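Local coordinates for protein indole-3-pyruvate decarboxylase (Azospirillum brasilense, PDB 2NXW) that catalyses the decarboxylation of indole-3-pyruvate to indole-3-acetaldehyde and carbon dioxide, using thiamine diphosphate and a metal ion, in auxin biosynthesis, at residues L65-A77 with A88-A102. Numbering follows the deposited sequence.
With TPP (thiamine diphosphate), chain I.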
ATOM      1  N   LEU A  65     -22.504  16.695  23.768  1.00 12.64           N
ATOM      2  CA  LEU A  65     -22.951  17.401  22.582  1.00 14.18           C
ATOM      3  C   LEU A  65     -23.927  16.492  21.848  1.00 13.90           C
ATOM      4  O   LEU A  65     -24.231  15.399  22.314  1.00 14.75           O
ATOM      5  CB  LEU A  65     -21.745  17.782  21.720  1.00 15.95           C
ATOM      6  CG  LEU A  65     -20.923  18.875  22.423  1.00 16.77           C
ATOM      7  CD1 LEU A  65     -19.619  19.114  21.704  1.00 18.82           C
ATOM      8  CD2 LEU A  65     -21.744  20.164  22.478  1.00 18.10           C
ATOM      9  N   SER A  66     -24.440  16.942  20.712  1.00 12.97           N
ATOM     10  CA  SER A  66     -25.413  16.164  19.971  1.00 12.07           C
ATOM     11  C   SER A  66     -24.873  15.079  19.055  1.00 11.81           C
ATOM     12  O   SER A  66     -25.415  13.972  19.008  1.00 12.25           O
ATOM     13  CB  SER A  66     -26.264  17.098  19.107  1.00 13.13           C
ATOM     14  OG  SER A  66     -26.964  18.047  19.902  1.00 13.37           O
ATOM     15  N   HIS A  67     -23.811  15.410  18.333  1.00 11.97           N
ATOM     16  CA  HIS A  67     -23.244  14.516  17.311  1.00 11.52           C
ATOM     17  C   HIS A  67     -21.726  14.443  17.492  1.00 11.92           C
ATOM     18  O   HIS A  67     -21.100  15.447  17.833  1.00 10.97           O
ATOM     19  CB  HIS A  67     -23.626  15.115  15.946  1.00 11.99           C
ATOM     20  CG  HIS A  67     -23.698  14.132  14.819  1.00 11.10           C
ATOM     21  ND1 HIS A  67     -23.801  14.537  13.503  1.00 12.64           N
ATOM     22  CD2 HIS A  67     -23.732  12.777  14.801  1.00 12.41           C
ATOM     23  CE1 HIS A  67     -23.894  13.472  12.725  1.00 11.68           C
ATOM     24  NE2 HIS A  67     -23.858  12.393  13.486  1.00 11.61           N
ATOM     25  N   GLU A  68     -21.133  13.267  17.249  1.00 11.01           N
ATOM     26  CA  GLU A  68     -19.691  13.112  17.470  1.00 12.24           C
ATOM     27  C   GLU A  68     -18.762  14.088  16.744  1.00 10.93           C
ATOM     28  O   GLU A  68     -17.706  14.432  17.280  1.00 10.57           O
ATOM     29  CB  GLU A  68     -19.239  11.666  17.214  1.00 12.04           C
ATOM     30  CG  GLU A  68     -19.684  10.675  18.300  1.00 13.51           C
ATOM     31  CD  GLU A  68     -21.111  10.173  18.155  1.00 12.81           C
ATOM     32  OE1 GLU A  68     -21.798  10.511  17.163  1.00 11.66           O
ATOM     33  OE2 GLU A  68     -21.560   9.418  19.049  1.00 13.59           O
ATOM     34  N   PRO A  69     -19.114  14.535  15.518  1.00  9.54           N
ATOM     35  CA  PRO A  69     -18.189  15.483  14.884  1.00  9.53           C
ATOM     36  C   PRO A  69     -17.951  16.670  15.819  1.00 10.24           C
ATOM     37  O   PRO A  69     -16.809  17.111  15.993  1.00 11.74           O
ATOM     38  CB  PRO A  69     -18.935  15.891  13.608  1.00 11.11           C
ATOM     39  CG  PRO A  69     -19.614  14.614  13.218  1.00 11.01           C
ATOM     40  CD  PRO A  69     -20.170  14.124  14.571  1.00 10.99           C
ATOM     41  N   ALA A  70     -19.028  17.155  16.443  1.00 10.24           N
ATOM     42  CA  ALA A  70     -18.931  18.285  17.365  1.00 10.83           C
ATOM     43  C   ALA A  70     -18.103  17.956  18.613  1.00 10.64           C
ATOM     44  O   ALA A  70     -17.443  18.828  19.164  1.00 11.65           O
ATOM     45  CB  ALA A  70     -20.329  18.745  17.760  1.00 11.69           C
ATOM     46  N   VAL A  71     -18.151  16.706  19.067  1.00 11.13           N
ATOM     47  CA  VAL A  71     -17.345  16.322  20.233  1.00 10.37           C
ATOM     48  C   VAL A  71     -15.870  16.517  19.884  1.00 11.43           C
ATOM     49  O   VAL A  71     -15.097  17.110  20.647  1.00 12.53           O
ATOM     50  CB  VAL A  71     -17.593  14.849  20.605  1.00 10.25           C
ATOM     51  CG1 VAL A  71     -16.584  14.377  21.663  1.00  9.89           C
ATOM     52  CG2 VAL A  71     -19.024  14.692  21.135  1.00 12.69           C
ATOM     53  N   GLY A  72     -15.483  16.034  18.705  1.00 10.33           N
ATOM     54  CA  GLY A  72     -14.107  16.160  18.262  1.00 11.15           C
ATOM     55  C   GLY A  72     -13.688  17.598  18.008  1.00 10.71           C
ATOM     56  O   GLY A  72     -12.610  18.027  18.433  1.00 11.86           O
ATOM     57  N   PHE A  73     -14.540  18.354  17.319  1.00 10.86           N
ATOM     58  CA  PHE A  73     -14.227  19.749  17.033  1.00 10.26           C
ATOM     59  C   PHE A  73     -14.140  20.596  18.310  1.00 10.38           C
ATOM     60  O   PHE A  73     -13.281  21.477  18.416  1.00 10.85           O
ATOM     61  CB  PHE A  73     -15.292  20.364  16.111  1.00  9.95           C
ATOM     62  CG  PHE A  73     -15.322  19.787  14.706  1.00 10.88           C
ATOM     63  CD1 PHE A  73     -14.143  19.580  13.982  1.00 11.27           C
ATOM     64  CD2 PHE A  73     -16.544  19.530  14.083  1.00 10.15           C
ATOM     65  CE1 PHE A  73     -14.188  19.127  12.651  1.00 10.51           C
ATOM     66  CE2 PHE A  73     -16.602  19.085  12.757  1.00 10.91           C
ATOM     67  CZ  PHE A  73     -15.426  18.883  12.040  1.00 10.07           C
ATOM     68  N   ALA A  74     -15.043  20.341  19.258  1.00 11.42           N
ATOM     69  CA  ALA A  74     -15.058  21.083  20.514  1.00 10.93           C
ATOM     70  C   ALA A  74     -13.793  20.772  21.310  1.00 10.73           C
ATOM     71  O   ALA A  74     -13.175  21.681  21.849  1.00 11.77           O
ATOM     72  CB  ALA A  74     -16.291  20.712  21.326  1.00 11.21           C
ATOM     73  N   ALA A  75     -13.403  19.497  21.355  1.00 11.10           N
ATOM     74  CA  ALA A  75     -12.190  19.122  22.093  1.00 12.07           C
ATOM     75  C   ALA A  75     -10.965  19.766  21.440  1.00 11.68           C
ATOM     76  O   ALA A  75     -10.048  20.240  22.124  1.00 11.69           O
ATOM     77  CB  ALA A  75     -12.039  17.603  22.122  1.00 12.27           C
ATOM     78  N   ASP A  76     -10.937  19.769  20.109  1.00 11.24           N
ATOM     79  CA  ASP A  76      -9.848  20.383  19.367  1.00 11.09           C
ATOM     80  C   ASP A  76      -9.802  21.875  19.721  1.00 11.45           C
ATOM     81  O   ASP A  76      -8.752  22.422  20.049  1.00 11.31           O
ATOM     82  CB  ASP A  76     -10.113  20.179  17.868  1.00 12.42           C
ATOM     83  CG  ASP A  76      -9.012  20.733  16.983  1.00 13.55           C
ATOM     84  OD1 ASP A  76      -8.028  21.307  17.495  1.00 13.46           O
ATOM     85  OD2 ASP A  76      -9.141  20.576  15.747  1.00 14.06           O
ATOM     86  N   ALA A  77     -10.952  22.540  19.654  1.00 10.71           N
ATOM     87  CA  ALA A  77     -11.017  23.961  19.973  1.00 11.89           C
ATOM     88  C   ALA A  77     -10.558  24.271  21.396  1.00 11.77           C
ATOM     89  O   ALA A  77      -9.896  25.284  21.620  1.00 11.86           O
ATOM     90  CB  ALA A  77     -12.430  24.472  19.762  1.00 10.82           C
ATOM     91  N   ALA A  88     -11.835  14.120  24.159  1.00 11.47           N
ATOM     92  CA  ALA A  88     -13.037  13.718  23.443  1.00 11.99           C
ATOM     93  C   ALA A  88     -13.343  12.264  23.748  1.00 12.24           C
ATOM     94  O   ALA A  88     -12.554  11.377  23.398  1.00 14.48           O
ATOM     95  CB  ALA A  88     -12.817  13.899  21.944  1.00 13.46           C
ATOM     96  N   ALA A  89     -14.487  12.031  24.381  1.00 12.02           N
ATOM     97  CA  ALA A  89     -14.908  10.686  24.778  1.00 12.24           C
ATOM     98  C   ALA A  89     -16.068  10.167  23.947  1.00 12.52           C
ATOM     99  O   ALA A  89     -17.101  10.825  23.817  1.00 13.66           O
ATOM    100  CB  ALA A  89     -15.286  10.679  26.273  1.00 13.59           C
ATOM    101  N   VAL A  90     -15.886   8.961  23.412  1.00 13.07           N
ATOM    102  CA  VAL A  90     -16.876   8.321  22.564  1.00 13.45           C
ATOM    103  C   VAL A  90     -17.101   6.857  22.916  1.00 13.33           C
ATOM    104  O   VAL A  90     -16.397   6.280  23.758  1.00 13.88           O
ATOM    105  CB  VAL A  90     -16.450   8.395  21.079  1.00 12.57           C
ATOM    106  CG1 VAL A  90     -16.408   9.863  20.622  1.00 16.55           C
ATOM    107  CG2 VAL A  90     -15.094   7.730  20.890  1.00 14.69           C
ATOM    108  N   THR A  91     -18.087   6.253  22.275  1.00 14.41           N
ATOM    109  CA  THR A  91     -18.367   4.851  22.514  1.00 13.63           C
ATOM    110  C   THR A  91     -17.848   4.050  21.325  1.00 14.83           C
ATOM    111  O   THR A  91     -17.611   4.591  20.242  1.00 16.54           O
ATOM    112  CB  THR A  91     -19.871   4.612  22.738  1.00 16.14           C
ATOM    113  OG1 THR A  91     -20.067   3.280  23.239  1.00 18.83           O
ATOM    114  CG2 THR A  91     -20.656   4.807  21.438  1.00 17.37           C
ATOM    115  N   TYR A  92     -17.670   2.755  21.545  1.00 14.28           N
ATOM    116  CA  TYR A  92     -17.136   1.851  20.535  1.00 13.62           C
ATOM    117  C   TYR A  92     -18.017   1.747  19.307  1.00 13.19           C
ATOM    118  O   TYR A  92     -19.248   1.765  19.401  1.00 15.07           O
ATOM    119  CB  TYR A  92     -16.967   0.454  21.142  1.00 15.25           C
ATOM    120  CG  TYR A  92     -15.978  -0.419  20.404  1.00 17.29           C
ATOM    121  CD1 TYR A  92     -14.621  -0.121  20.444  1.00 20.29           C
ATOM    122  CD2 TYR A  92     -16.395  -1.532  19.671  1.00 22.56           C
ATOM    123  CE1 TYR A  92     -13.686  -0.902  19.780  1.00 23.99           C
ATOM    124  CE2 TYR A  92     -15.455  -2.332  18.989  1.00 23.30           C
ATOM    125  CZ  TYR A  92     -14.101  -2.000  19.057  1.00 24.53           C
ATOM    126  OH  TYR A  92     -13.143  -2.760  18.420  1.00 29.53           O
ATOM    127  N   GLY A  93     -17.372   1.627  18.153  1.00 12.34           N
ATOM    128  CA  GLY A  93     -18.118   1.476  16.925  1.00 13.61           C
ATOM    129  C   GLY A  93     -18.513   2.781  16.268  1.00 11.86           C
ATOM    130  O   GLY A  93     -17.688   3.676  16.078  1.00 13.69           O
ATOM    131  N   ALA A  94     -19.793   2.878  15.915  1.00 12.75           N
ATOM    132  CA  ALA A  94     -20.320   4.058  15.237  1.00 12.40           C
ATOM    133  C   ALA A  94     -19.906   5.378  15.870  1.00 13.23           C
ATOM    134  O   ALA A  94     -19.509   6.314  15.164  1.00 13.87           O
ATOM    135  CB  ALA A  94     -21.847   3.970  15.145  1.00 12.29           C
ATOM    136  N   GLY A  95     -19.994   5.457  17.196  1.00 13.70           N
ATOM    137  CA  GLY A  95     -19.618   6.684  17.883  1.00 14.27           C
ATOM    138  C   GLY A  95     -18.204   7.128  17.544  1.00 13.71           C
ATOM    139  O   GLY A  95     -17.967   8.272  17.144  1.00 14.01           O
ATOM    140  N   ALA A  96     -17.252   6.214  17.684  1.00 12.80           N
ATOM    141  CA  ALA A  96     -15.863   6.522  17.385  1.00 12.23           C
ATOM    142  C   ALA A  96     -15.615   6.794  15.895  1.00 12.38           C
ATOM    143  O   ALA A  96     -14.915   7.744  15.539  1.00 11.91           O
ATOM    144  CB  ALA A  96     -14.960   5.372  17.878  1.00 12.54           C
ATOM    145  N   PHE A  97     -16.184   5.962  15.026  1.00 12.21           N
ATOM    146  CA  PHE A  97     -15.973   6.156  13.596  1.00 12.64           C
ATOM    147  C   PHE A  97     -16.527   7.496  13.132  1.00 12.43           C
ATOM    148  O   PHE A  97     -16.023   8.082  12.177  1.00 12.44           O
ATOM    149  CB  PHE A  97     -16.621   5.032  12.788  1.00 13.30           C
ATOM    150  CG  PHE A  97     -15.887   3.728  12.873  1.00 17.80           C
ATOM    151  CD1 PHE A  97     -14.530   3.661  12.582  1.00 20.01           C
ATOM    152  CD2 PHE A  97     -16.556   2.565  13.253  1.00 19.16           C
ATOM    153  CE1 PHE A  97     -13.832   2.441  12.667  1.00 20.10           C
ATOM    154  CE2 PHE A  97     -15.882   1.349  13.344  1.00 22.08           C
ATOM    155  CZ  PHE A  97     -14.517   1.283  13.051  1.00 20.96           C
ATOM    156  N   ASN A  98     -17.553   7.977  13.831  1.00 11.99           N
ATOM    157  CA  ASN A  98     -18.181   9.245  13.501  1.00 12.26           C
ATOM    158  C   ASN A  98     -17.324  10.458  13.888  1.00 11.18           C
ATOM    159  O   ASN A  98     -17.686  11.585  13.586  1.00 12.98           O
ATOM    160  CB  ASN A  98     -19.550   9.302  14.196  1.00 11.87           C
ATOM    161  CG  ASN A  98     -20.536  10.219  13.498  1.00 12.15           C
ATOM    162  OD1 ASN A  98     -20.423  10.502  12.297  1.00 12.28           O
ATOM    163  ND2 ASN A  98     -21.538  10.666  14.246  1.00 12.27           N
ATOM    164  N   MET A  99     -16.195  10.232  14.562  1.00 11.36           N
ATOM    165  CA  MET A  99     -15.315  11.330  14.959  1.00 11.69           C
ATOM    166  C   MET A  99     -13.967  11.299  14.219  1.00 10.58           C
ATOM    167  O   MET A  99     -13.081  12.104  14.490  1.00 11.70           O
ATOM    168  CB  MET A  99     -15.086  11.279  16.478  1.00 12.86           C
ATOM    169  CG  MET A  99     -14.718  12.629  17.079  1.00 13.05           C
ATOM    170  SD  MET A  99     -14.709  12.593  18.890  1.00 12.50           S
ATOM    171  CE  MET A  99     -13.296  11.467  19.225  1.00 13.93           C
ATOM    172  N   VAL A 100     -13.829  10.378  13.272  1.00 10.47           N
ATOM    173  CA  VAL A 100     -12.599  10.229  12.506  1.00 11.49           C
ATOM    174  C   VAL A 100     -12.200  11.522  11.785  1.00 11.40           C
ATOM    175  O   VAL A 100     -11.036  11.919  11.801  1.00 12.25           O
ATOM    176  CB  VAL A 100     -12.744   9.050  11.504  1.00 10.51           C
ATOM    177  CG1 VAL A 100     -11.662   9.086  10.439  1.00 12.94           C
ATOM    178  CG2 VAL A 100     -12.675   7.723  12.272  1.00 11.62           C
ATOM    179  N   ASN A 101     -13.158  12.196  11.156  1.00 11.45           N
ATOM    180  CA  ASN A 101     -12.840  13.431  10.462  1.00 10.82           C
ATOM    181  C   ASN A 101     -12.335  14.527  11.408  1.00 10.42           C
ATOM    182  O   ASN A 101     -11.316  15.172  11.136  1.00 10.66           O
ATOM    183  CB  ASN A 101     -14.067  13.920   9.684  1.00 10.72           C
ATOM    184  CG  ASN A 101     -13.819  15.236   9.006  1.00 11.79           C
ATOM    185  OD1 ASN A 101     -12.801  15.418   8.330  1.00 13.20           O
ATOM    186  ND2 ASN A 101     -14.745  16.172   9.175  1.00 12.68           N
ATOM    187  N   ALA A 102     -13.043  14.754  12.515  1.00 11.51           N
ATOM    188  CA  ALA A 102     -12.610  15.791  13.450  1.00 11.19           C
ATOM    189  C   ALA A 102     -11.209  15.496  13.981  1.00 10.72           C
ATOM    190  O   ALA A 102     -10.399  16.412  14.157  1.00 11.87           O
ATOM    191  CB  ALA A 102     -13.600  15.903  14.612  1.00 11.21           C
TER
HETATM  192  N1' TPP I2001     -23.337   7.557  18.804  1.00 12.41           N
HETATM  193  C2' TPP I2001     -23.690   6.927  17.676  1.00 13.24           C
HETATM  194  CM2 TPP I2001     -23.277   7.517  16.333  1.00 11.74           C
HETATM  195  N3' TPP I2001     -24.400   5.797  17.714  1.00 11.51           N
HETATM  196  C4' TPP I2001     -24.800   5.235  18.900  1.00 12.95           C
HETATM  197  N4' TPP I2001     -25.481   4.052  18.896  1.00 15.51           N
HETATM  198  C5' TPP I2001     -24.475   5.898  20.127  1.00 13.52           C
HETATM  199  C6' TPP I2001     -23.715   7.081  20.028  1.00 13.57           C
HETATM  200  C7' TPP I2001     -24.900   5.351  21.534  1.00 15.19           C
HETATM  201  N3  TPP I2001     -26.415   5.289  21.753  1.00 15.87           N
HETATM  202  C2  TPP I2001     -27.039   4.122  21.584  1.00 16.91           C
HETATM  203  S1  TPP I2001     -28.696   4.474  21.984  1.00 18.86           S
HETATM  204  C5  TPP I2001     -28.495   6.179  22.350  1.00 15.33           C
HETATM  205  C4  TPP I2001     -27.131   6.366  22.169  1.00 14.40           C
HETATM  206  CM4 TPP I2001     -26.485   7.737  22.435  1.00 14.92           C
HETATM  207  C6  TPP I2001     -29.548   7.113  22.767  1.00 15.18           C
HETATM  208  C7  TPP I2001     -30.490   7.404  21.597  1.00 14.69           C
HETATM  209  O7  TPP I2001     -31.326   8.447  22.041  1.00 12.25           O
HETATM  210  PA  TPP I2001     -32.580   8.653  21.098  1.00 14.04           P
HETATM  211  O1A TPP I2001     -32.205   8.881  19.662  1.00 14.51           O
HETATM  212  O2A TPP I2001     -33.320   9.916  21.668  1.00 13.75           O
HETATM  213  O3A TPP I2001     -33.618   7.390  21.149  1.00 13.46           O
HETATM  214  PB  TPP I2001     -34.068   6.778  22.625  1.00 14.92           P
HETATM  215  O1B TPP I2001     -34.510   7.938  23.530  1.00 15.40           O
HETATM  216  O2B TPP I2001     -35.262   5.842  22.313  1.00 18.03           O
HETATM  217  O3B TPP I2001     -32.954   5.997  23.255  1.00 15.57           O
HETATM  218  O   HOH W   1     -19.973   8.220  21.068  1.00 16.32           O
HETATM  219  O   HOH W   2     -10.626  16.342  17.285  1.00 27.46           O
HETATM  220  O   HOH W   3     -10.862  19.181  14.251  1.00 16.53           O
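Glu68 and Asn98 meet at the pyrimidine end of the cofactor site. They lie in the N-terminal TPP-binding domain. Helix 68-82 connects the parallel strands 62-64 and 86-90 as a beta-alpha-beta crossover, so it runs nearly antiparallel to 86-90. Its first turn faces helix 94-97 and the type I beta turn from Phe97 to Val100.

The polar contacts centre on Glu68. Asn98 ND2 donates to Glu68 OE1 at 2.9 Å, with an N-H...O angle of 162°. The bond reaches the anti side of the carboxylate and lies 29° out of its plane. CG of Asn98 is anti to the backbone N, which swings the amide toward Glu68. Glu68 bends at chi2 (82°) and brings OE2 to within 2.6 Å of N1' of thiamine diphosphate. Water 1 donates to OE2 and accepts from Thr91 N. The OE2-N1' approach is that of the glutamate characteristic of thiamine diphosphate enzymes, consistent with a role in activating the cofactor. With a glutamine here, N1' would probably lack its carboxylate partner, and the bond from Asn98 ND2 is likely to be disturbed. Backbone atoms of the second subunit, among them Asp402 N and Gly450 N of that chain, also bond the cofactor, so the site spans two chains.

Apolar side chains pack against the helix further along. Gly72 lets Met99 and Ala102 come close, because a CB there would clash with both. Met99 SD lies 3.5 Å from Gly72 N and also touches Val71 CG1. Ala88 CB touches both Val71 CG1 and Ala75 CB, each at 3.8 Å.

Water 3 donates to Asp76 OD2 and Ala102 O, while Asp76 OD1 forms a salt bridge with Arg80. Ala102 CB sits over one face of the Phe73 ring, 4.0 Å from its centroid, in a CH-pi contact.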